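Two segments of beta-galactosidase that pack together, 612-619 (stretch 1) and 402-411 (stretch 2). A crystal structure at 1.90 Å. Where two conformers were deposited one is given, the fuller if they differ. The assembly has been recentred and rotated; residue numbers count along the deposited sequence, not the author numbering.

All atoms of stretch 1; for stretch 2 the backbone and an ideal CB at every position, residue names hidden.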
ATOM      1  N   VAL A 612      14.383  32.778   3.468  1.00 16.23           N
ATOM      2  CA  VAL A 612      15.252  33.950   3.459  1.00 17.13           C
ATOM      3  C   VAL A 612      14.384  35.211   3.488  1.00 17.34           C
ATOM      4  O   VAL A 612      13.262  35.234   2.962  1.00 17.79           O
ATOM      5  CB  VAL A 612      16.171  33.965   2.214  1.00 17.37           C
ATOM      6  CG1 VAL A 612      16.996  35.246   2.136  1.00 18.53           C
ATOM      7  CG2 VAL A 612      17.117  32.786   2.242  1.00 17.73           C
ATOM      8  N   ARG A 613      14.896  36.250   4.128  1.00 17.45           N
ATOM      9  CA  ARG A 613      14.266  37.567   4.080  1.00 18.15           C
ATOM     10  C   ARG A 613      15.346  38.640   4.231  1.00 19.06           C
ATOM     11  O   ARG A 613      16.371  38.395   4.870  1.00 18.65           O
ATOM     12  CB  ARG A 613      13.184  37.709   5.165  1.00 17.86           C
ATOM     13  CG  ARG A 613      12.221  38.842   4.876  1.00 17.85           C
ATOM     14  CD  ARG A 613      11.035  38.918   5.829  1.00 17.47           C
ATOM     15  NE  ARG A 613      10.026  39.800   5.258  1.00 17.04           N
ATOM     16  CZ  ARG A 613      10.087  41.133   5.218  1.00 17.56           C
ATOM     17  NH1 ARG A 613       9.110  41.806   4.611  1.00 17.62           N
ATOM     18  NH2 ARG A 613      11.100  41.810   5.773  1.00 17.44           N
ATOM     19  N   GLU A 614      15.115  39.801   3.619  1.00 20.34           N
ATOM     20  CA  GLU A 614      16.057  40.923   3.668  1.00 22.09           C
ATOM     21  C   GLU A 614      15.518  42.110   4.454  1.00 21.46           C
ATOM     22  O   GLU A 614      14.326  42.405   4.403  1.00 21.09           O
ATOM     23  CB  GLU A 614      16.383  41.402   2.257  1.00 23.96           C
ATOM     24  CG  GLU A 614      16.989  40.324   1.376  1.00 26.55           C
ATOM     25  CD  GLU A 614      17.507  40.855   0.046  1.00 28.79           C
ATOM     26  OE1 GLU A 614      18.174  40.074  -0.661  1.00 31.70           O
ATOM     27  OE2 GLU A 614      17.265  42.042  -0.289  1.00 30.35           O
ATOM     28  N   ARG A 615      16.416  42.784   5.169  1.00 21.25           N
ATOM     29  CA  ARG A 615      16.179  44.122   5.713  1.00 21.37           C
ATOM     30  C   ARG A 615      17.337  45.022   5.292  1.00 21.84           C
ATOM     31  O   ARG A 615      18.435  44.934   5.850  1.00 21.88           O
ATOM     32  CB  ARG A 615      16.063  44.077   7.236  1.00 20.86           C
ATOM     33  CG  ARG A 615      14.791  43.388   7.711  1.00 20.48           C
ATOM     34  CD  ARG A 615      14.576  43.520   9.211  1.00 20.35           C
ATOM     35  NE  ARG A 615      14.370  44.912   9.623  1.00 20.09           N
ATOM     36  CZ  ARG A 615      14.312  45.338  10.885  1.00 20.09           C
ATOM     37  NH1 ARG A 615      14.434  44.495  11.909  1.00 19.85           N
ATOM     38  NH2 ARG A 615      14.120  46.631  11.128  1.00 21.04           N
ATOM     39  N   GLY A 616      17.092  45.859   4.287  1.00 23.05           N
ATOM     40  CA  GLY A 616      18.137  46.679   3.675  1.00 23.43           C
ATOM     41  C   GLY A 616      19.284  45.825   3.163  1.00 23.38           C
ATOM     42  O   GLY A 616      19.092  44.972   2.297  1.00 24.14           O
ATOM     43  N   ASN A 617      20.457  46.027   3.757  1.00 23.26           N
ATOM     44  CA  ASN A 617      21.694  45.325   3.405  0.50 23.07           C
ATOM     45  C   ASN A 617      21.924  44.031   4.204  1.00 23.09           C
ATOM     46  O   ASN A 617      22.961  43.389   4.053  1.00 22.74           O
ATOM     47  CB  ASN A 617      22.917  46.276   3.530  0.50 23.10           C
ATOM     48  CG  ASN A 617      23.300  46.605   4.977  0.50 22.98           C
ATOM     49  OD1 ASN A 617      24.446  46.415   5.376  0.50 23.54           O
ATOM     50  ND2 ASN A 617      22.356  47.122   5.754  0.50 22.20           N
ATOM     51  N   VAL A 618      20.970  43.646   5.061  1.00 21.84           N
ATOM     52  CA  VAL A 618      21.099  42.425   5.881  1.00 21.04           C
ATOM     53  C   VAL A 618      20.232  41.301   5.282  1.00 20.57           C
ATOM     54  O   VAL A 618      19.076  41.545   4.910  1.00 19.50           O
ATOM     55  CB  VAL A 618      20.707  42.682   7.353  1.00 21.14           C
ATOM     56  CG1 VAL A 618      20.915  41.432   8.209  1.00 20.83           C
ATOM     57  CG2 VAL A 618      21.505  43.851   7.915  1.00 21.50           C
ATOM     58  N   ILE A 619      20.821  40.104   5.168  1.00 20.52           N
ATOM     59  CA  ILE A 619      20.142  38.906   4.658  0.50 20.49           C
ATOM     60  C   ILE A 619      20.000  37.925   5.816  1.00 19.93           C
ATOM     61  O   ILE A 619      21.002  37.563   6.438  1.00 20.16           O
ATOM     62  CB  ILE A 619      20.946  38.192   3.541  0.50 21.26           C
ATOM     63  CG1 ILE A 619      21.500  39.168   2.498  0.50 21.90           C
ATOM     64  CG2 ILE A 619      20.078  37.159   2.838  0.50 21.26           C
ATOM     65  CD1 ILE A 619      20.458  39.682   1.537  0.50 22.41           C
ATOM     66  N   UNK A 402      19.203  52.508  15.341  1.00 32.27           N
ATOM     67  CA  UNK A 402      19.418  52.400  13.897  1.00 31.50           C
ATOM     68  C   UNK A 402      19.143  50.981  13.378  1.00 29.37           C
ATOM     69  O   UNK A 402      18.558  50.813  12.310  1.00 27.29           O
ATOM     70  CB  UNK A 402      20.851  52.810  13.552  1.00 31.50           C
ATOM     71  N   UNK A 403      19.547  49.979  14.159  1.00 29.00           N
ATOM     72  CA  UNK A 403      19.285  48.563  13.844  1.00 29.03           C
ATOM     73  C   UNK A 403      17.785  48.311  13.667  1.00 28.56           C
ATOM     74  O   UNK A 403      17.354  47.733  12.668  1.00 28.73           O
ATOM     75  CB  UNK A 403      19.840  47.658  14.946  1.00 29.03           C
ATOM     76  N   UNK A 404      17.006  48.764  14.642  1.00 27.88           N
ATOM     77  CA  UNK A 404      15.542  48.656  14.611  1.00 28.22           C
ATOM     78  C   UNK A 404      14.927  49.387  13.415  1.00 27.36           C
ATOM     79  O   UNK A 404      13.904  48.952  12.889  1.00 26.64           O
ATOM     80  CB  UNK A 404      14.952  49.211  15.909  1.00 28.22           C
ATOM     81  N   UNK A 405      15.548  50.494  13.003  1.00 26.49           N
ATOM     82  CA  UNK A 405      15.075  51.304  11.890  1.00 26.13           C
ATOM     83  C   UNK A 405      15.431  50.778  10.493  1.00 25.19           C
ATOM     84  O   UNK A 405      15.020  51.389   9.505  1.00 24.78           O
ATOM     85  CB  UNK A 405      15.636  52.719  12.042  1.00 26.13           C
ATOM     86  N   UNK A 406      16.182  49.676  10.389  1.00 24.05           N
ATOM     87  CA  UNK A 406      16.440  49.053   9.081  1.00 23.97           C
ATOM     88  C   UNK A 406      15.129  48.859   8.316  1.00 23.04           C
ATOM     89  O   UNK A 406      14.116  48.492   8.923  1.00 21.59           O
ATOM     90  CB  UNK A 406      17.154  47.711   9.254  1.00 23.97           C
ATOM     91  N   UNK A 407      15.138  49.103   6.992  1.00 22.85           N
ATOM     92  CA  UNK A 407      13.905  48.909   6.230  1.00 22.86           C
ATOM     93  C   UNK A 407      13.421  47.455   6.277  1.00 22.38           C
ATOM     94  O   UNK A 407      14.230  46.537   6.424  1.00 21.32           O
ATOM     95  CB  UNK A 407      14.118  49.338   4.777  1.00 22.86           C
ATOM     96  N   UNK A 408      12.104  47.280   6.219  1.00 21.64           N
ATOM     97  CA  UNK A 408      11.480  45.964   6.331  1.00 21.09           C
ATOM     98  C   UNK A 408      10.535  45.580   5.197  1.00 20.52           C
ATOM     99  O   UNK A 408      10.182  44.409   5.090  1.00 20.72           O
ATOM    100  CB  UNK A 408      10.708  45.895   7.650  1.00 21.09           C
ATOM    101  N   UNK A 409      10.137  46.530   4.346  1.00 20.42           N
ATOM    102  CA  UNK A 409       9.116  46.271   3.333  1.00 20.75           C
ATOM    103  C   UNK A 409       9.640  45.389   2.206  1.00 20.62           C
ATOM    104  O   UNK A 409      10.786  45.531   1.780  1.00 20.60           O
ATOM    105  CB  UNK A 409       8.599  47.591   2.758  1.00 20.75           C
ATOM    106  N   UNK A 410       8.797  44.473   1.744  1.00 20.37           N
ATOM    107  CA  UNK A 410       9.039  43.734   0.502  1.00 20.42           C
ATOM    108  C   UNK A 410       8.537  44.517  -0.699  1.00 20.99           C
ATOM    109  O   UNK A 410       7.772  45.475  -0.551  1.00 20.62           O
ATOM    110  CB  UNK A 410       8.365  42.361   0.552  1.00 20.42           C
ATOM    111  N   UNK A 411       8.982  44.117  -1.887  1.00 21.63           N
ATOM    112  CA  UNK A 411       8.498  44.694  -3.147  1.00 22.83           C
ATOM    113  C   UNK A 411       7.357  43.889  -3.771  1.00 20.77           C
ATOM    114  O   UNK A 411       6.831  44.269  -4.825  1.00 19.65           O
ATOM    115  CB  UNK A 411       9.652  44.796  -4.146  1.00 22.83           C
TER

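Stretch 1 is the tip of a hairpin, with a type II' turn from Arg615 to Val618, and it offers stretch 2 two arginine side chains, the turn itself and the methyls of Val618. Position 402 lies on a helix with its CB out of reach of stretch 1, so almost any helix-compatible residue would fit; it is Glu402. At 403 the CB points sideways and has nothing of stretch 1 within 5.5 Å, which leaves the choice wide; Leu403 is found, and the end of its side chain comes nearer to stretch 1 than its CB direction suggests.

At 404 the CB points away and the carbonyl does the work, accepting a hydrogen bond from Arg615 NH2 to the backbone O of 404 at 2.9 Å. Since any side chain leaves that carbonyl available, the contact selects little; the residue is Met404. The CB of 405 also points away, and a small or polar residue would do as well as many others. It is Ser405.

Position 406 faces the hairpin. Its CB points toward stretch 1, 3.7 Å from Arg615 NH2, with Val618 and the turn beyond, so a medium-sized apolar side chain such as leucine, isoleucine, valine or methionine would suit. Leu406 is deposited, and its CD1 meets Val618 CG2 at 3.9 Å. Its backbone O receives a nearly straight hydrogen bond from Arg615 NH2 (2.9 Å, 171°), so one nitrogen ties the carbonyls of 404 and 406 together.

At 407 the CB points sideways past the turn, and phi/psi of -62/149 would admit proline among many residues. The residue is Pro407; its ring lies beside Gly616, where the absence of a side chain matters, because an ideal CB there would come within 3.4 Å of Pro407 CG.

Position 408 sits between the two arginines, its CB 4.3 Å from Arg615 NE and 4.5 Å from Arg613 NH2. A small side chain, polar or not, would fit. In Ser408, OG lies 3.1 Å from Arg615 NE, but the angle is too poor for a hydrogen bond. The backbone O is the firmer link, accepting from Arg613 NH2 (2.8 Å) and Arg613 NH1 (2.9 Å) at the guanidinium edge.

At 409 the CB points away, leaving identity loosely constrained; Ala409 contributes its O, bridged through a water to Glu614 O. At 410 an ideal CB would point sideways, 4.2 Å from Arg613 NH1, and the backbone angles (-86/164) do not demand glycine, so a small or polar side chain could also fit; it is Gly410. Position 411 is beyond the reach of stretch 1, so many residues would serve; it is Lys411.

Stretch 2, residues 402-411: ELMSLPSAGK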
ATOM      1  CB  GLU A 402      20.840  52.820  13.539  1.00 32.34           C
ATOM      2  CG  GLU A 402      21.081  54.315  13.689  1.00 33.25           C
ATOM      3  CD  GLU A 402      22.544  54.696  13.560  1.00 33.59           C
ATOM      4  OE1 GLU A 402      23.419  53.966  14.078  1.00 32.52           O
ATOM      5  OE2 GLU A 402      22.816  55.738  12.933  1.00 36.81           O
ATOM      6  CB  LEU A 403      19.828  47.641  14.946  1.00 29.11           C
ATOM      7  CG  LEU A 403      20.539  46.342  14.565  1.00 29.91           C
ATOM      8  CD1 LEU A 403      20.523  45.398  15.757  1.00 30.43           C
ATOM      9  CD2 LEU A 403      19.962  45.668  13.335  1.00 31.37           C
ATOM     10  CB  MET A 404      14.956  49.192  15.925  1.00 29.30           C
ATOM     11  CG  MET A 404      13.439  49.242  16.004  1.00 30.52           C
ATOM     12  SD  MET A 404      12.883  49.863  17.597  1.00 32.48           S
ATOM     13  CE  MET A 404      13.232  48.431  18.597  1.00 34.13           C
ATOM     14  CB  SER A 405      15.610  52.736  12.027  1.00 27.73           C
ATOM     15  OG  SER A 405      15.195  53.298  13.260  1.00 29.97           O
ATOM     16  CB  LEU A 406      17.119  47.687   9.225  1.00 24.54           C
ATOM     17  CG  LEU A 406      18.615  47.633   9.528  1.00 25.34           C
ATOM     18  CD1 LEU A 406      19.012  46.197   9.841  1.00 25.49           C
ATOM     19  CD2 LEU A 406      19.425  48.194   8.368  1.00 25.24           C
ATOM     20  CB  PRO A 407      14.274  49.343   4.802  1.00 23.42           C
ATOM     21  CG  PRO A 407      15.756  49.416   4.760  1.00 23.56           C
ATOM     22  CD  PRO A 407      16.245  49.608   6.158  1.00 23.19           C
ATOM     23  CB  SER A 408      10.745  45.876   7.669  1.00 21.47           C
ATOM     24  OG  SER A 408      11.665  46.020   8.739  1.00 22.27           O
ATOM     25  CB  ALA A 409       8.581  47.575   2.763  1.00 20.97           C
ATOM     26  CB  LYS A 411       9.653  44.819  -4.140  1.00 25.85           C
ATOM     27  CG  LYS A 411      10.806  45.616  -3.570  1.00 28.88           C
ATOM     28  CD  LYS A 411      11.744  46.121  -4.646  1.00 32.76           C
ATOM     29  CE  LYS A 411      12.853  46.957  -4.022  1.00 35.06           C
ATOM     30  NZ  LYS A 411      13.514  47.797  -5.056  1.00 38.49           N
TER
HETATM   31  O   HOH W   1      12.528  43.228   2.509  1.00 29.97           O
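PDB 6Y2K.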